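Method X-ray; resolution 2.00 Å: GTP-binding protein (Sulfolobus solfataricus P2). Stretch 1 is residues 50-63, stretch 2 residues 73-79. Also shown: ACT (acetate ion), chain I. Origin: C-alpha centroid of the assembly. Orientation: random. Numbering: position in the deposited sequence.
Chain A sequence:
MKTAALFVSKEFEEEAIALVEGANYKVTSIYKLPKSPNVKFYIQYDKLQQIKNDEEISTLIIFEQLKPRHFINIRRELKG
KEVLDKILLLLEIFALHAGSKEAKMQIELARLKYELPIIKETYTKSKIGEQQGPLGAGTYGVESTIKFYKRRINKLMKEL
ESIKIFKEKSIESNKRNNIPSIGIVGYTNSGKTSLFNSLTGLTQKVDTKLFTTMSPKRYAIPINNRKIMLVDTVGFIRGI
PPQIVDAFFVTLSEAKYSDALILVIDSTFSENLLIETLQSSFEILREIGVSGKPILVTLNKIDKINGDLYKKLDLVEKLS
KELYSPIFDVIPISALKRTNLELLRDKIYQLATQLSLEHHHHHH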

# COMPACT_ATOMS: atom_id res chain seq x y z
N GLN A 50 24.52 8.73 13.98
CA GLN A 50 23.85 9.98 13.68
C GLN A 50 22.35 9.82 13.84
O GLN A 50 21.64 10.67 14.43
CB GLN A 50 24.06 10.38 12.19
CG GLN A 50 25.26 11.17 11.94
CD GLN A 50 25.70 11.10 10.50
OE1 GLN A 50 24.88 11.18 9.61
NE2 GLN A 50 27.02 10.91 10.28
N ILE A 51 21.82 8.77 13.24
CA ILE A 51 20.32 8.48 13.35
C ILE A 51 19.90 8.20 14.74
O ILE A 51 18.89 8.77 15.19
CB ILE A 51 19.99 7.28 12.46
CG1 ILE A 51 20.22 7.73 11.00
CG2 ILE A 51 18.51 6.69 12.76
CD1 ILE A 51 20.44 6.53 10.03
N LYS A 52 20.69 7.45 15.51
CA LYS A 52 20.38 7.23 16.94
C LYS A 52 20.14 8.56 17.66
O LYS A 52 19.20 8.69 18.45
CB LYS A 52 21.56 6.51 17.65
CG LYS A 52 21.44 6.39 19.17
CD LYS A 52 22.87 6.15 19.81
CE LYS A 52 23.46 4.77 19.50
NZ LYS A 52 24.80 4.45 20.27
N ASN A 53 20.97 9.57 17.36
CA ASN A 53 20.98 10.82 18.16
C ASN A 53 20.19 11.96 17.56
O ASN A 53 20.22 13.07 18.06
CB ASN A 53 22.46 11.30 18.41
CG ASN A 53 23.19 10.40 19.40
OD1 ASN A 53 22.57 9.95 20.33
ND2 ASN A 53 24.44 10.02 19.11
N ASP A 54 19.56 11.73 16.43
CA ASP A 54 18.91 12.77 15.72
C ASP A 54 17.40 12.79 16.08
O ASP A 54 16.61 11.94 15.66
CB ASP A 54 19.14 12.65 14.22
CG ASP A 54 18.53 13.84 13.43
OD1 ASP A 54 17.71 14.63 13.96
OD2 ASP A 54 18.90 13.97 12.28
N GLU A 55 17.01 13.80 16.87
CA GLU A 55 15.66 13.85 17.42
C GLU A 55 14.61 14.06 16.34
O GLU A 55 13.44 13.82 16.60
CB GLU A 55 15.49 15.03 18.41
CG GLU A 55 15.99 14.83 19.83
CD GLU A 55 16.04 16.25 20.61
OE1 GLU A 55 15.71 17.35 19.98
OE2 GLU A 55 16.42 16.25 21.82
N GLU A 56 14.98 14.56 15.17
CA GLU A 56 14.07 14.70 14.09
C GLU A 56 13.88 13.40 13.21
O GLU A 56 13.26 13.46 12.15
CB GLU A 56 14.60 15.78 13.19
CG GLU A 56 14.64 17.21 13.90
CD GLU A 56 15.19 18.28 12.98
OE1 GLU A 56 16.01 17.91 12.05
OE2 GLU A 56 14.84 19.50 13.19
N ILE A 57 14.47 12.28 13.62
CA ILE A 57 14.30 10.99 12.83
C ILE A 57 13.74 10.01 13.81
O ILE A 57 14.39 9.70 14.80
CB ILE A 57 15.65 10.39 12.29
CG1 ILE A 57 16.32 11.37 11.35
CG2 ILE A 57 15.36 9.05 11.38
CD1 ILE A 57 17.80 11.00 10.99
N SER A 58 12.49 9.57 13.59
CA SER A 58 11.89 8.64 14.50
C SER A 58 12.19 7.22 14.12
O SER A 58 12.16 6.36 14.98
CB SER A 58 10.38 8.85 14.64
OG SER A 58 9.74 8.61 13.41
N THR A 59 12.56 6.96 12.87
CA THR A 59 12.58 5.57 12.40
C THR A 59 13.62 5.35 11.31
O THR A 59 13.76 6.15 10.39
CB THR A 59 11.14 5.15 11.82
OG1 THR A 59 10.15 5.38 12.85
CG2 THR A 59 11.09 3.69 11.25
N LEU A 60 14.30 4.21 11.41
CA LEU A 60 15.22 3.78 10.33
C LEU A 60 14.51 2.76 9.43
O LEU A 60 13.96 1.83 9.93
CB LEU A 60 16.45 3.12 10.95
CG LEU A 60 17.45 2.47 10.02
CD1 LEU A 60 17.93 3.46 8.95
CD2 LEU A 60 18.65 1.87 10.90
N ILE A 61 14.50 2.99 8.12
CA ILE A 61 13.88 2.03 7.23
C ILE A 61 14.91 1.56 6.21
O ILE A 61 15.51 2.39 5.53
CB ILE A 61 12.60 2.64 6.51
CG1 ILE A 61 11.58 3.08 7.59
CG2 ILE A 61 11.95 1.57 5.55
CD1 ILE A 61 10.40 3.90 7.00
N ILE A 62 15.10 0.25 6.13
CA ILE A 62 16.06 -0.32 5.18
C ILE A 62 15.28 -1.14 4.16
O ILE A 62 14.58 -2.08 4.50
CB ILE A 62 17.13 -1.12 5.94
CG1 ILE A 62 17.99 -0.13 6.84
CG2 ILE A 62 18.01 -1.84 4.91
CD1 ILE A 62 18.74 -0.88 7.93
N PHE A 63 15.33 -0.73 2.90
CA PHE A 63 14.56 -1.44 1.93
C PHE A 63 15.29 -2.68 1.43
O PHE A 63 15.68 -2.70 0.29
CB PHE A 63 14.12 -0.49 0.79
CG PHE A 63 12.89 -0.98 0.05
CD1 PHE A 63 11.63 -0.98 0.66
CD2 PHE A 63 13.02 -1.52 -1.24
CE1 PHE A 63 10.49 -1.47 -0.07
CE2 PHE A 63 11.91 -1.97 -1.98
CZ PHE A 63 10.66 -1.95 -1.41
N ASN A 73 21.53 -5.99 16.49
CA ASN A 73 22.55 -4.98 16.68
C ASN A 73 21.98 -3.57 16.42
O ASN A 73 22.16 -2.71 17.26
CB ASN A 73 23.69 -5.25 15.73
CG ASN A 73 24.54 -6.43 16.21
OD1 ASN A 73 24.89 -7.32 15.44
ND2 ASN A 73 24.73 -6.48 17.48
N ILE A 74 21.22 -3.39 15.31
CA ILE A 74 20.52 -2.08 15.05
C ILE A 74 19.56 -1.69 16.17
O ILE A 74 19.60 -0.54 16.61
CB ILE A 74 19.82 -2.07 13.71
CG1 ILE A 74 20.86 -2.43 12.62
CG2 ILE A 74 19.01 -0.82 13.50
CD1 ILE A 74 20.20 -2.56 11.20
N ARG A 75 18.70 -2.62 16.65
CA ARG A 75 17.69 -2.27 17.67
C ARG A 75 18.36 -1.87 18.97
O ARG A 75 17.86 -1.01 19.68
CB ARG A 75 16.77 -3.45 17.99
CG ARG A 75 15.82 -3.78 16.78
CD ARG A 75 15.00 -5.06 17.18
NE ARG A 75 13.95 -5.35 16.18
CZ ARG A 75 13.26 -6.49 16.17
NH1 ARG A 75 13.57 -7.43 17.07
NH2 ARG A 75 12.25 -6.64 15.29
N ARG A 76 19.47 -2.55 19.29
CA ARG A 76 20.25 -2.13 20.52
C ARG A 76 20.76 -0.70 20.41
O ARG A 76 20.45 0.11 21.26
CB ARG A 76 21.43 -3.09 20.80
CG ARG A 76 22.23 -2.62 22.10
CD ARG A 76 23.58 -3.45 22.17
NE ARG A 76 24.45 -3.17 21.02
CZ ARG A 76 24.77 -4.05 20.08
NH1 ARG A 76 24.29 -5.30 20.07
NH2 ARG A 76 25.56 -3.66 19.14
N GLU A 77 21.42 -0.36 19.31
CA GLU A 77 21.98 0.95 19.16
C GLU A 77 20.92 2.03 19.17
O GLU A 77 21.16 3.12 19.67
CB GLU A 77 22.65 1.04 17.80
CG GLU A 77 23.84 0.17 17.66
CD GLU A 77 24.81 0.34 18.87
OE1 GLU A 77 25.23 1.50 19.18
OE2 GLU A 77 25.05 -0.72 19.54
N LEU A 78 19.73 1.72 18.61
CA LEU A 78 18.71 2.74 18.35
C LEU A 78 18.02 3.06 19.61
O LEU A 78 17.31 4.06 19.65
CB LEU A 78 17.72 2.32 17.26
CG LEU A 78 18.34 2.44 15.87
CD1 LEU A 78 17.31 2.13 14.78
CD2 LEU A 78 18.96 3.79 15.63
N LYS A 79 18.20 2.20 20.62
CA LYS A 79 17.70 2.46 21.99
C LYS A 79 16.26 2.96 21.97
O LYS A 79 16.04 4.13 22.18
CB LYS A 79 18.53 3.54 22.67
CG LYS A 79 19.83 3.01 23.28
CD LYS A 79 19.95 3.43 24.78
CE LYS A 79 19.88 4.96 24.96
NZ LYS A 79 19.12 5.44 26.19
C ACT I . 28.10 11.31 7.19
O ACT I . 28.94 11.19 6.42
OXT ACT I . 27.83 10.29 8.17
CH3 ACT I . 27.61 12.61 6.77
O HOH W 1 17.66 6.77 19.97

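Lys52, Leu78 and Glu77 cover the most surface in this contact, which buries 316 Å² in all, both sides summed. Helix residues 50-52 and strand 59-62 meet helix 73-78. The strand and the latter helix run nearly antiparallel, at 161°, with their axes 10.9 Å apart at closest approach. The backbones come nearest at Lys52 and Leu78, where the CA atoms are 5.0 Å apart.

Lys52 is partly exposed. Its CA-to-CB bond points sideways, and its long chain reaches along the other stretch to an acid. NZ of Lys52 forms a salt bridge and hydrogen bond with OE1 of Glu77 at 3.2 Å. Glu77 folds back through chi1 and chi2 both m. Its other carboxylate oxygen, OE2, takes a salt bridge from NE of Arg76 at 2.9 Å. The long lysine and the acid suit a partly exposed place, where opposite charges can pair.

Leu78 is buried. Its CA-to-CB bond points away from the first stretch, but the m, t rotamer brings the end of the side chain nearer. CD2 of Leu78 lies 3.9 Å from CA of Lys52 and 4.1 Å from CG2 of Ile51. CD1 of Leu78 packs 4.0 Å from CB of Leu60. A branched apolar end suits this place, since its two methyls reach residues 51-52 and the strand.

The apolar packing continues along the strand. Leu60 and Ile62 alternate with Ile61, and both point toward the helix. Ile74 answers them, one turn before Leu78. CD2 of Leu60 is 3.8 Å from CG2 of Ile74, and CD1 of Ile62 is 4.0 Å from CD1 of Ile74. Leu60, Ile62, Ile74 and Ile51 are all buried, and their apolar side chains need no polar partner there.

One water joins the backbones. It donates to O of Lys52 at 2.9 Å and to O of Leu78 at 2.8 Å.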